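PDB 5H5O: diguanylate cyclase from Xanthomonas campestris pv. campestris, which binds cyclic GMP through the cyclic nucleotide-binding domain contained in this fragment and, as the whole protein, probably makes cyclic di-GMP from two molecules of GTP. Local coordinates for residues A[30-35]-A[48-53]; A[11-16]-A[106-111]. All blocks are in the same frame, centred on the assembly; numbering follows the deposited sequence.

Contact 1: residues A[30-35]-A[48-53]; sequences FERGAV and DLDFGE. With PCG (cyclic guanosine monophosphate), chain C.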
ATOM      1  N   PHE A  30     -10.612  17.869   8.062  1.00 27.52           N
ATOM      2  CA  PHE A  30     -11.642  17.256   7.239  1.00 29.00           C
ATOM      3  C   PHE A  30     -12.545  16.307   8.031  1.00 34.41           C
ATOM      4  O   PHE A  30     -12.192  15.854   9.129  1.00 29.95           O
ATOM      5  CB  PHE A  30     -11.053  16.544   6.009  1.00 34.01           C
ATOM      6  CG  PHE A  30     -10.000  15.518   6.328  1.00 23.82           C
ATOM      7  CD1 PHE A  30     -10.343  14.282   6.846  1.00 24.47           C
ATOM      8  CD2 PHE A  30      -8.675  15.781   6.069  1.00 23.82           C
ATOM      9  CE1 PHE A  30      -9.378  13.342   7.124  1.00 24.67           C
ATOM     10  CE2 PHE A  30      -7.713  14.848   6.329  1.00 25.77           C
ATOM     11  CZ  PHE A  30      -8.060  13.620   6.859  1.00 30.48           C
ATOM     12  N   GLU A  31     -13.715  16.023   7.460  1.00 34.02           N
ATOM     13  CA  GLU A  31     -14.698  15.153   8.088  1.00 33.00           C
ATOM     14  C   GLU A  31     -14.623  13.748   7.544  1.00 34.27           C
ATOM     15  O   GLU A  31     -14.300  13.538   6.364  1.00 34.27           O
ATOM     16  CB  GLU A  31     -16.108  15.694   7.855  1.00 41.49           C
ATOM     17  CG  GLU A  31     -16.298  17.116   8.340  1.00 44.39           C
ATOM     18  CD  GLU A  31     -15.912  17.279   9.796  1.00 52.98           C
ATOM     19  OE1 GLU A  31     -16.173  16.353  10.597  1.00 56.09           O
ATOM     20  OE2 GLU A  31     -15.337  18.332  10.140  1.00 58.78           O
ATOM     21  N   ARG A  32     -14.936  12.786   8.408  1.00 34.67           N
ATOM     22  CA  ARG A  32     -14.979  11.391   8.011  1.00 35.24           C
ATOM     23  C   ARG A  32     -16.035  11.198   6.928  1.00 37.51           C
ATOM     24  O   ARG A  32     -17.149  11.705   7.043  1.00 36.47           O
ATOM     25  CB  ARG A  32     -15.311  10.499   9.212  1.00 41.82           C
ATOM     26  CG  ARG A  32     -15.299   9.002   8.901  1.00 43.32           C
ATOM     27  CD  ARG A  32     -15.418   8.153  10.166  1.00 48.47           C
ATOM     28  NE  ARG A  32     -16.784   8.138  10.681  1.00 57.29           N
ATOM     29  CZ  ARG A  32     -17.210   8.872  11.704  1.00 70.02           C
ATOM     30  NH1 ARG A  32     -18.479   8.787  12.089  1.00 76.09           N
ATOM     31  NH2 ARG A  32     -16.370   9.682  12.348  1.00 66.35           N
ATOM     32  N   GLY A  33     -15.673  10.482   5.870  1.00 43.04           N
ATOM     33  CA  GLY A  33     -16.602  10.202   4.792  1.00 44.10           C
ATOM     34  C   GLY A  33     -16.490  11.164   3.624  1.00 42.88           C
ATOM     35  O   GLY A  33     -17.114  10.958   2.587  1.00 43.83           O
ATOM     36  N   ALA A  34     -15.694  12.214   3.783  1.00 37.08           N
ATOM     37  CA  ALA A  34     -15.593  13.230   2.747  1.00 35.28           C
ATOM     38  C   ALA A  34     -14.644  12.800   1.630  1.00 40.00           C
ATOM     39  O   ALA A  34     -13.850  11.879   1.791  1.00 36.75           O
ATOM     40  CB  ALA A  34     -15.164  14.577   3.335  1.00 28.11           C
ATOM     41  N   VAL A  35     -14.771  13.467   0.488  1.00 36.64           N
ATOM     42  CA  VAL A  35     -13.829  13.346  -0.602  1.00 34.37           C
ATOM     43  C   VAL A  35     -12.546  14.000  -0.116  1.00 33.67           C
ATOM     44  O   VAL A  35     -12.585  14.916   0.700  1.00 26.82           O
ATOM     45  CB  VAL A  35     -14.368  14.079  -1.858  1.00 49.67           C
ATOM     46  CG1 VAL A  35     -14.746  15.507  -1.515  1.00 46.72           C
ATOM     47  CG2 VAL A  35     -13.356  14.066  -2.989  1.00 58.49           C
ATOM     48  N   ASP A  48      -5.821  14.794  15.666  1.00 21.53           N
ATOM     49  CA  ASP A  48      -6.587  13.659  16.172  1.00 27.52           C
ATOM     50  C   ASP A  48      -7.444  13.052  15.073  1.00 21.30           C
ATOM     51  O   ASP A  48      -8.178  13.763  14.384  1.00 27.15           O
ATOM     52  CB  ASP A  48      -7.481  14.069  17.351  1.00 31.19           C
ATOM     53  CG  ASP A  48      -6.676  14.423  18.601  1.00 34.34           C
ATOM     54  OD1 ASP A  48      -5.443  14.197  18.606  1.00 26.32           O
ATOM     55  OD2 ASP A  48      -7.277  14.915  19.580  1.00 42.95           O
ATOM     56  N   LEU A  49      -7.340  11.739  14.921  1.00 19.36           N
ATOM     57  CA  LEU A  49      -8.164  11.007  13.972  1.00 24.11           C
ATOM     58  C   LEU A  49      -9.347  10.333  14.677  1.00 27.76           C
ATOM     59  O   LEU A  49      -9.169   9.559  15.618  1.00 27.87           O
ATOM     60  CB  LEU A  49      -7.323   9.976  13.225  1.00 17.52           C
ATOM     61  CG  LEU A  49      -6.110  10.560  12.504  1.00 20.60           C
ATOM     62  CD1 LEU A  49      -5.357   9.471  11.738  1.00 19.69           C
ATOM     63  CD2 LEU A  49      -6.537  11.693  11.585  1.00 23.76           C
ATOM     64  N   ASP A  50     -10.553  10.626  14.198  1.00 24.04           N
ATOM     65  CA  ASP A  50     -11.777  10.064  14.772  1.00 29.37           C
ATOM     66  C   ASP A  50     -12.421   9.093  13.780  1.00 27.58           C
ATOM     67  O   ASP A  50     -13.001   9.505  12.780  1.00 26.02           O
ATOM     68  CB  ASP A  50     -12.747  11.190  15.145  1.00 27.83           C
ATOM     69  CG  ASP A  50     -13.946  10.701  15.950  1.00 36.28           C
ATOM     70  OD1 ASP A  50     -14.286   9.497  15.905  1.00 37.73           O
ATOM     71  OD2 ASP A  50     -14.567  11.545  16.629  1.00 42.59           O
ATOM     72  N   PHE A  51     -12.332   7.805  14.081  1.00 31.04           N
ATOM     73  CA  PHE A  51     -12.810   6.784  13.164  1.00 29.98           C
ATOM     74  C   PHE A  51     -14.268   6.411  13.347  1.00 29.38           C
ATOM     75  O   PHE A  51     -14.737   5.445  12.747  1.00 35.69           O
ATOM     76  CB  PHE A  51     -11.955   5.534  13.284  1.00 24.05           C
ATOM     77  CG  PHE A  51     -10.554   5.737  12.839  1.00 33.08           C
ATOM     78  CD1 PHE A  51     -10.163   5.383  11.562  1.00 26.42           C
ATOM     79  CD2 PHE A  51      -9.627   6.309  13.685  1.00 36.79           C
ATOM     80  CE1 PHE A  51      -8.876   5.592  11.145  1.00 29.11           C
ATOM     81  CE2 PHE A  51      -8.330   6.506  13.269  1.00 35.09           C
ATOM     82  CZ  PHE A  51      -7.955   6.149  12.006  1.00 27.57           C
ATOM     83  N   GLY A  52     -14.977   7.161  14.181  1.00 36.55           N
ATOM     84  CA  GLY A  52     -16.385   6.890  14.396  1.00 35.83           C
ATOM     85  C   GLY A  52     -16.594   5.635  15.223  1.00 45.69           C
ATOM     86  O   GLY A  52     -15.631   5.049  15.750  1.00 41.56           O
ATOM     87  N   GLU A  53     -17.856   5.216  15.315  1.00 46.39           N
ATOM     88  CA  GLU A  53     -18.265   4.167  16.244  1.00 60.26           C
ATOM     89  C   GLU A  53     -17.735   4.479  17.645  1.00 60.38           C
ATOM     90  O   GLU A  53     -17.791   5.623  18.110  1.00 63.19           O
ATOM     91  CB  GLU A  53     -17.800   2.780  15.779  1.00 68.99           C
ATOM     92  CG  GLU A  53     -18.456   2.288  14.491  1.00 76.66           C
ATOM     93  CD  GLU A  53     -17.551   2.433  13.274  1.00 83.14           C
ATOM     94  OE1 GLU A  53     -16.880   1.445  12.906  1.00 86.02           O
ATOM     95  OE2 GLU A  53     -17.509   3.533  12.682  1.00 83.26           O
TER
HETATM   96  PA  PCG C 201      -7.636   8.914   4.849  1.00 64.75           P
HETATM   97  O1A PCG C 201      -7.268   9.942   3.833  1.00 64.75           O
HETATM   98  O2A PCG C 201      -8.586   7.760   4.795  1.00 64.75           O
HETATM   99  O5' PCG C 201      -7.890   9.761   5.811  1.00 64.75           O
HETATM  100  C5' PCG C 201      -8.029   9.195   7.117  1.00 64.75           C
HETATM  101  C4' PCG C 201      -6.668   8.613   7.388  1.00 64.75           C
HETATM  102  O4' PCG C 201      -6.389   7.919   8.577  1.00 64.75           O
HETATM  103  C3' PCG C 201      -6.241   7.677   6.300  1.00 64.75           C
HETATM  104  O3' PCG C 201      -6.299   8.369   5.025  1.00 64.75           O
HETATM  105  C2' PCG C 201      -4.907   7.243   6.843  1.00 64.75           C
HETATM  106  O2' PCG C 201      -3.771   8.011   6.437  1.00 64.75           O
HETATM  107  C1' PCG C 201      -5.085   7.393   8.362  1.00 64.75           C
HETATM  108  N9  PCG C 201      -5.195   6.260   9.341  1.00 64.75           N
HETATM  109  C8  PCG C 201      -4.527   6.188  10.499  1.00 64.75           C
HETATM  110  N7  PCG C 201      -4.817   5.060  11.169  1.00 64.75           N
HETATM  111  C5  PCG C 201      -5.688   4.375  10.450  1.00 64.75           C
HETATM  112  C6  PCG C 201      -6.405   3.080  10.584  1.00 64.75           C
HETATM  113  O6  PCG C 201      -6.216   2.383  11.587  1.00 64.75           O
HETATM  114  N1  PCG C 201      -7.255   2.691   9.593  1.00 64.75           N
HETATM  115  C2  PCG C 201      -7.469   3.447   8.490  1.00 64.75           C
HETATM  116  N2  PCG C 201      -8.324   3.007   7.544  1.00 64.75           N
HETATM  117  N3  PCG C 201      -6.837   4.665   8.298  1.00 64.75           N
HETATM  118  C4  PCG C 201      -5.955   5.157   9.230  1.00 64.75           C

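Contact 2: residues A[11-16]-A[106-111]; sequences LAFFAR and PSMVAH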
ATOM      1  N   LEU A  11      10.691  14.469   4.716  1.00 22.96           N
ATOM      2  CA  LEU A  11      10.180  15.677   5.345  1.00 28.01           C
ATOM      3  C   LEU A  11      10.568  16.865   4.494  1.00 20.19           C
ATOM      4  O   LEU A  11       9.711  17.662   4.145  1.00 18.57           O
ATOM      5  CB  LEU A  11      10.734  15.841   6.766  1.00 25.15           C
ATOM      6  CG  LEU A  11       9.784  15.926   7.962  1.00 35.54           C
ATOM      7  CD1 LEU A  11       8.438  15.258   7.679  1.00 23.93           C
ATOM      8  CD2 LEU A  11      10.459  15.331   9.230  1.00 23.54           C
ATOM      9  N   ALA A  12      11.850  16.957   4.139  1.00 23.93           N
ATOM     10  CA  ALA A  12      12.344  18.079   3.351  1.00 21.36           C
ATOM     11  C   ALA A  12      11.711  18.128   1.958  1.00 27.31           C
ATOM     12  O   ALA A  12      11.248  19.189   1.517  1.00 22.48           O
ATOM     13  CB  ALA A  12      13.874  18.047   3.229  1.00 22.96           C
ATOM     14  N   PHE A  13      11.696  16.988   1.264  1.00 20.93           N
ATOM     15  CA  PHE A  13      11.172  16.968  -0.102  1.00 25.36           C
ATOM     16  C   PHE A  13       9.655  17.121  -0.204  1.00 20.60           C
ATOM     17  O   PHE A  13       9.170  17.809  -1.105  1.00 22.55           O
ATOM     18  CB  PHE A  13      11.675  15.755  -0.899  1.00 19.20           C
ATOM     19  CG  PHE A  13      13.059  15.943  -1.447  1.00 23.29           C
ATOM     20  CD1 PHE A  13      13.285  16.801  -2.519  1.00 25.90           C
ATOM     21  CD2 PHE A  13      14.144  15.298  -0.871  1.00 23.24           C
ATOM     22  CE1 PHE A  13      14.571  17.000  -3.027  1.00 23.93           C
ATOM     23  CE2 PHE A  13      15.440  15.482  -1.373  1.00 22.63           C
ATOM     24  CZ  PHE A  13      15.654  16.338  -2.458  1.00 27.52           C
ATOM     25  N   PHE A  14       8.917  16.464   0.689  1.00 18.65           N
ATOM     26  CA  PHE A  14       7.470  16.631   0.732  1.00 21.78           C
ATOM     27  C   PHE A  14       7.133  18.078   1.080  1.00 22.67           C
ATOM     28  O   PHE A  14       6.182  18.640   0.537  1.00 15.94           O
ATOM     29  CB  PHE A  14       6.831  15.691   1.759  1.00 21.34           C
ATOM     30  CG  PHE A  14       6.621  14.277   1.248  1.00 26.50           C
ATOM     31  CD1 PHE A  14       5.343  13.755   1.128  1.00 30.13           C
ATOM     32  CD2 PHE A  14       7.702  13.490   0.866  1.00 21.01           C
ATOM     33  CE1 PHE A  14       5.139  12.454   0.646  1.00 25.05           C
ATOM     34  CE2 PHE A  14       7.511  12.199   0.398  1.00 28.28           C
ATOM     35  CZ  PHE A  14       6.214  11.679   0.296  1.00 18.20           C
ATOM     36  N   ALA A  15       7.896  18.662   2.004  1.00 20.15           N
ATOM     37  CA  ALA A  15       7.710  20.079   2.333  1.00 21.56           C
ATOM     38  C   ALA A  15       7.876  20.955   1.093  1.00 19.51           C
ATOM     39  O   ALA A  15       7.032  21.802   0.805  1.00 27.43           O
ATOM     40  CB  ALA A  15       8.690  20.506   3.425  1.00 22.62           C
ATOM     41  N   ARG A  16       8.956  20.751   0.348  1.00 20.11           N
ATOM     42  CA  ARG A  16       9.210  21.568  -0.848  1.00 22.50           C
ATOM     43  C   ARG A  16       8.217  21.402  -2.009  1.00 26.81           C
ATOM     44  O   ARG A  16       7.826  22.380  -2.640  1.00 24.80           O
ATOM     45  CB  ARG A  16      10.646  21.377  -1.334  1.00 24.32           C
ATOM     46  CG  ARG A  16      11.662  22.049  -0.396  1.00 21.73           C
ATOM     47  CD  ARG A  16      13.059  21.919  -0.894  1.00 27.20           C
ATOM     48  NE  ARG A  16      13.206  22.517  -2.208  1.00 23.59           N
ATOM     49  CZ  ARG A  16      13.371  23.817  -2.434  1.00 34.14           C
ATOM     50  NH1 ARG A  16      13.424  24.684  -1.421  1.00 27.61           N
ATOM     51  NH2 ARG A  16      13.489  24.252  -3.688  1.00 39.40           N
ATOM     52  N   PRO A 106      11.459   8.986  -8.084  1.00 26.23           N
ATOM     53  CA  PRO A 106      10.657   7.774  -7.967  1.00 23.89           C
ATOM     54  C   PRO A 106      11.160   6.866  -6.872  1.00 24.25           C
ATOM     55  O   PRO A 106      10.340   6.202  -6.232  1.00 20.50           O
ATOM     56  CB  PRO A 106      10.819   7.102  -9.337  1.00 26.76           C
ATOM     57  CG  PRO A 106      12.067   7.696  -9.924  1.00 27.64           C
ATOM     58  CD  PRO A 106      12.139   9.088  -9.392  1.00 24.56           C
ATOM     59  N   SER A 107      12.471   6.839  -6.654  1.00 21.71           N
ATOM     60  CA  SER A 107      13.043   5.941  -5.659  1.00 21.59           C
ATOM     61  C   SER A 107      12.591   6.333  -4.246  1.00 34.55           C
ATOM     62  O   SER A 107      12.237   5.472  -3.431  1.00 25.05           O
ATOM     63  CB  SER A 107      14.573   5.915  -5.767  1.00 28.67           C
ATOM     64  OG  SER A 107      15.140   4.989  -4.848  1.00 35.97           O
HETATM   65  N   MSE A 108      12.611   7.630  -3.952  1.00 29.55           N
HETATM   66  CA  MSE A 108      12.185   8.080  -2.635  1.00 30.52           C
HETATM   67  C   MSE A 108      10.732   7.735  -2.409  1.00 21.20           C
HETATM   68  O   MSE A 108      10.378   7.239  -1.336  1.00 21.37           O
HETATM   69  CB  MSE A 108      12.372   9.584  -2.443  1.00 32.04           C
HETATM   70  CG  MSE A 108      11.943  10.027  -1.050  1.00 34.51           C
HETATM   71 SE   MSE A 108      12.090  11.926  -0.836  0.35 42.43          SE
HETATM   72  CE  MSE A 108      10.554  12.486  -1.879  1.00 25.37           C
ATOM     73  N   VAL A 109       9.907   7.973  -3.432  1.00 21.74           N
ATOM     74  CA  VAL A 109       8.474   7.682  -3.374  1.00 25.36           C
ATOM     75  C   VAL A 109       8.184   6.183  -3.191  1.00 22.96           C
ATOM     76  O   VAL A 109       7.300   5.802  -2.422  1.00 22.23           O
ATOM     77  CB  VAL A 109       7.745   8.216  -4.636  1.00 25.71           C
ATOM     78  CG1 VAL A 109       6.289   7.774  -4.674  1.00 23.77           C
ATOM     79  CG2 VAL A 109       7.839   9.724  -4.689  1.00 21.69           C
ATOM     80  N   ALA A 110       8.936   5.335  -3.887  1.00 24.94           N
ATOM     81  CA  ALA A 110       8.713   3.891  -3.778  1.00 27.05           C
ATOM     82  C   ALA A 110       8.958   3.437  -2.353  1.00 19.82           C
ATOM     83  O   ALA A 110       8.209   2.629  -1.798  1.00 23.23           O
ATOM     84  CB  ALA A 110       9.614   3.117  -4.758  1.00 20.92           C
ATOM     85  N   HIS A 111      10.025   3.963  -1.757  1.00 20.12           N
ATOM     86  CA  HIS A 111      10.347   3.626  -0.379  1.00 24.59           C
ATOM     87  C   HIS A 111       9.226   4.102   0.551  1.00 24.45           C
ATOM     88  O   HIS A 111       8.785   3.377   1.470  1.00 19.55           O
ATOM     89  CB  HIS A 111      11.699   4.232   0.000  1.00 33.71           C
ATOM     90  CG  HIS A 111      12.243   3.727   1.298  1.00 59.35           C
ATOM     91  ND1 HIS A 111      12.200   4.467   2.462  1.00 67.34           N
ATOM     92  CD2 HIS A 111      12.846   2.557   1.618  1.00 66.31           C
ATOM     93  CE1 HIS A 111      12.749   3.773   3.443  1.00 68.22           C
ATOM     94  NE2 HIS A 111      13.150   2.610   2.957  1.00 70.35           N
TER

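Contact 1: residues A[30-35]-A[48-53]
In the cyclic nucleotide-binding domain, a type II beta turn from Glu31 to Ala34 meets an Asx turn that ends strand 47-50, and Arg32 makes the contact with Asp50, Phe51 and Gly52. The CG of Arg32 is trans to the backbone N (chi1 -177°), and the long chain, bent at chi3, lays the guanidinium against Gly52, whose CA sits 3.4 Å above the plane of that group, over its centre. Glycine suits the place because, having no CB, it lets the guanidinium lie flat over its CA; its positive phi also fits. At the guanidinium edge, Arg32 NH2 makes a weak hydrogen bond of 3.4 Å to Asp50 O. Asp50 OD1 instead accepts from Gly52 N at 3.0 Å, closing the Asx turn; Arg32 feels this carboxylate only as a nearby opposite charge. Gly33, with positive phi, fits the third position of its turn. Phe51 turns its CB away from Arg32, bringing its ring to the cyclic GMP base, with Phe51 CZ 3.3 Å from C5 of the ligand. Leu49 CD1 packs against C8 of cyclic GMP at 3.6 Å. Strand 47-50 runs between strands 81-84 and 58-60, while strand 28-30, leading into the other turn, borders 81-84 at the sheet edge.

Contact 2: residues A[11-16]-A[106-111]
Ala110 N bonds to Pro106 O at 2.9 Å, closing the first turn of helix 106-121, and within that turn stands Met108, which reaches across to Phe13 and Phe14. The backbone N of Met108 is held by OD1 of Asp105, just before the helix. Pro106 suits the start of a helix, where its missing N-H costs no bond. Met108, modelled as selenomethionine, carries the apolar contact with helix 8-17. Its side chain runs out extended through chi1 and chi2, then bends at chi3 (74°), swinging CE into the angle between the two phenylalanines. There Met108 CE lies 3.6 Å from Phe13 CB and 3.8 Å from Phe14 CE2. Met108 SE stands 3.9 Å from Phe13 CD2 and 4.9 Å from the centroid of that ring, a Met-aromatic contact approached obliquely, 55° off the ring normal. A long, flexible, unbranched side chain is well suited to span segments 11-16 and 106-111, whose nearest CA atoms, those of Phe13 and Met108, are 9.3 Å apart. The apolar ring of Phe14 fills a buried place between the helices and strands 39-44 and 88-93, where it meets Phe112, Met39, Ile41 and Leu93. Leu101 of helix 95-104 touches both Phe14 and Met108, while Ala110 packs against Ala110 of the second subunit.

How the contacts relate
Contacts 1 and 2 lie on opposite sides of the chain's centre, their own centres 26 Å apart and their nearest atoms about 14 Å apart. Along the chain the order is 11-16, 30-35, 48-53 and 106-111, so both segments of contact 1 come between those of contact 2. Contact 1 belongs to the sheet of strands 28-30, 81-84, 47-50 and 58-60 and supplies Leu49 and Phe51 to the cyclic GMP pocket. Contact 2 joins helices near the chain's ends, beside the other sheet; its Phe14 side chain is about 12 Å from the ligand. The nucleotide pocket and the helix packing, whose helix 106-121 also meets the second subunit, thus involve different parts of the chain.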